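Local coordinates for protein DNA polymerase epsilon subunit 3 (Drosophila melanogaster, PDB 2BYK) that pairs with Chrac-16 as a histone-fold heterodimer that binds DNA and promotes nucleosome sliding, and also serves as an accessory subunit of DNA polymerase epsilon, at residues A45-S50 / T74-E79. Sequence-based numbering, arbitrary orientation.
Sequences AIFVTS and TELDFE
L76 packs against F47 and V48 in a small apolar contact of the histone fold, where the C-terminal end of the short helix 66-75 meets the middle of the long central helix 31-58. The backbones stay well apart, with 8.3 Å between the CA atoms of V48 and L76, and the gap is bridged by side chains alone. L76 is the first residue beyond the helical turns, and its CB is directed at the long helix. With CG anti to its own carbonyl carbon (chi1 -69°), the leucine reaches across and sets both methyl groups against the helix. CD2 lies against the outer part of the phenylalanine ring, 3.9 Å from F47 CE1 and slightly farther from CZ, meeting the ring obliquely. CD1 sits over the junction of the two helix residues, 4.2 Å from V48 CG2 and about as close to F47 CD1. F47 carries CG opposite its backbone N (chi1 -168°), which brings the ring out from the long helix to meet the leucine; the same ring stacks on an aromatic side chain of the partner subunit, so the contact continues into the heterodimer interface. V48 is buried, whereas F47 and L76 remain partly exposed.

The turn that presents L76 is a Schellman motif. D77, at positive phi (80°), is its C-prime residue; the amide of F78 bonds back to a carbonyl in the last turn of the helix, while the D77 N to T74 O bond is weak at 3.4 Å. The chain thereby turns out of the helix, and F78 directs its CB back toward helix 31-58, where its ring meets F44 edge-to-face. Away from the leucine, A45 O is gripped twice from opposite faces of its carbonyl plane, by T49 N at 3.0 Å and by T49 OG1 at 2.7 Å.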
# COMPACT_ATOMS: atom_id res chain seq x y z
N ALA B 45 0.60 -4.75 -2.34
CA ALA B 45 -0.65 -5.47 -2.17
C ALA B 45 -0.48 -7.00 -2.10
O ALA B 45 -1.10 -7.65 -1.25
CB ALA B 45 -1.61 -5.09 -3.27
N ILE B 46 0.36 -7.57 -2.97
CA ILE B 46 0.59 -9.02 -2.99
C ILE B 46 1.26 -9.45 -1.69
O ILE B 46 0.90 -10.46 -1.09
CB ILE B 46 1.52 -9.45 -4.14
CG1 ILE B 46 0.89 -9.11 -5.49
CG2 ILE B 46 1.75 -10.95 -4.09
CD1 ILE B 46 1.81 -9.39 -6.65
N PHE B 47 2.24 -8.66 -1.30
CA PHE B 47 3.00 -8.90 -0.08
C PHE B 47 2.09 -8.90 1.14
O PHE B 47 2.15 -9.82 1.96
CB PHE B 47 4.06 -7.81 0.07
CG PHE B 47 5.10 -8.11 1.12
CD1 PHE B 47 5.65 -7.06 1.88
CD2 PHE B 47 5.58 -9.40 1.31
CE1 PHE B 47 6.66 -7.30 2.80
CE2 PHE B 47 6.60 -9.66 2.23
CZ PHE B 47 7.14 -8.60 2.98
N VAL B 48 1.25 -7.87 1.27
CA VAL B 48 0.33 -7.73 2.42
C VAL B 48 -0.69 -8.86 2.48
O VAL B 48 -1.05 -9.33 3.56
CB VAL B 48 -0.41 -6.38 2.40
CG1 VAL B 48 -1.36 -6.29 3.58
CG2 VAL B 48 0.58 -5.25 2.46
N THR B 49 -1.17 -9.29 1.32
CA THR B 49 -2.12 -10.39 1.29
C THR B 49 -1.37 -11.65 1.68
O THR B 49 -1.82 -12.41 2.53
CB THR B 49 -2.68 -10.56 -0.11
OG1 THR B 49 -3.17 -9.30 -0.57
CG2 THR B 49 -3.80 -11.59 -0.12
N SER B 50 -0.23 -11.86 1.04
CA SER B 50 0.63 -13.01 1.31
C SER B 50 0.84 -13.10 2.83
O SER B 50 0.61 -14.14 3.45
CB SER B 50 1.97 -12.82 0.59
OG SER B 50 2.88 -13.85 0.91
N THR B 74 0.70 -3.41 10.84
CA THR B 74 1.48 -2.86 11.96
C THR B 74 2.76 -3.67 12.07
O THR B 74 3.80 -3.17 12.49
CB THR B 74 0.72 -2.95 13.32
OG1 THR B 74 0.71 -4.31 13.78
CG2 THR B 74 -0.71 -2.48 13.18
N GLU B 75 2.65 -4.92 11.65
CA GLU B 75 3.74 -5.88 11.67
C GLU B 75 4.78 -5.61 10.58
O GLU B 75 5.96 -5.92 10.75
CB GLU B 75 3.13 -7.27 11.52
CG GLU B 75 4.08 -8.44 11.44
CD GLU B 75 3.33 -9.76 11.46
OE1 GLU B 75 2.84 -10.15 12.56
OE2 GLU B 75 3.19 -10.40 10.38
N LEU B 76 4.34 -5.04 9.47
CA LEU B 76 5.25 -4.74 8.38
C LEU B 76 5.81 -3.32 8.51
O LEU B 76 6.47 -2.82 7.59
CB LEU B 76 4.54 -4.91 7.03
CG LEU B 76 4.19 -6.35 6.66
CD1 LEU B 76 3.38 -6.37 5.39
CD2 LEU B 76 5.46 -7.16 6.50
N ASP B 77 5.54 -2.69 9.65
CA ASP B 77 6.01 -1.33 9.96
C ASP B 77 5.19 -0.21 9.36
O ASP B 77 5.61 0.95 9.33
CB ASP B 77 7.46 -1.16 9.56
CG ASP B 77 8.40 -1.38 10.72
OD1 ASP B 77 8.30 -2.44 11.37
OD2 ASP B 77 9.24 -0.49 10.98
N PHE B 78 4.01 -0.55 8.87
CA PHE B 78 3.12 0.44 8.30
C PHE B 78 2.02 0.60 9.33
O PHE B 78 0.85 0.35 9.04
CB PHE B 78 2.52 -0.05 6.99
CG PHE B 78 3.53 -0.25 5.90
CD1 PHE B 78 3.75 -1.51 5.37
CD2 PHE B 78 4.26 0.82 5.42
CE1 PHE B 78 4.68 -1.70 4.36
CE2 PHE B 78 5.20 0.65 4.41
CZ PHE B 78 5.41 -0.62 3.88
N GLU B 79 2.40 0.99 10.54
CA GLU B 79 1.41 1.16 11.58
C GLU B 79 0.74 2.53 11.52
O GLU B 79 -0.33 2.72 12.07
CB GLU B 79 2.02 0.93 12.96
CG GLU B 79 0.98 1.09 14.06
CD GLU B 79 1.41 0.47 15.38
OE1 GLU B 79 2.46 0.88 15.92
OE2 GLU B 79 0.68 -0.42 15.87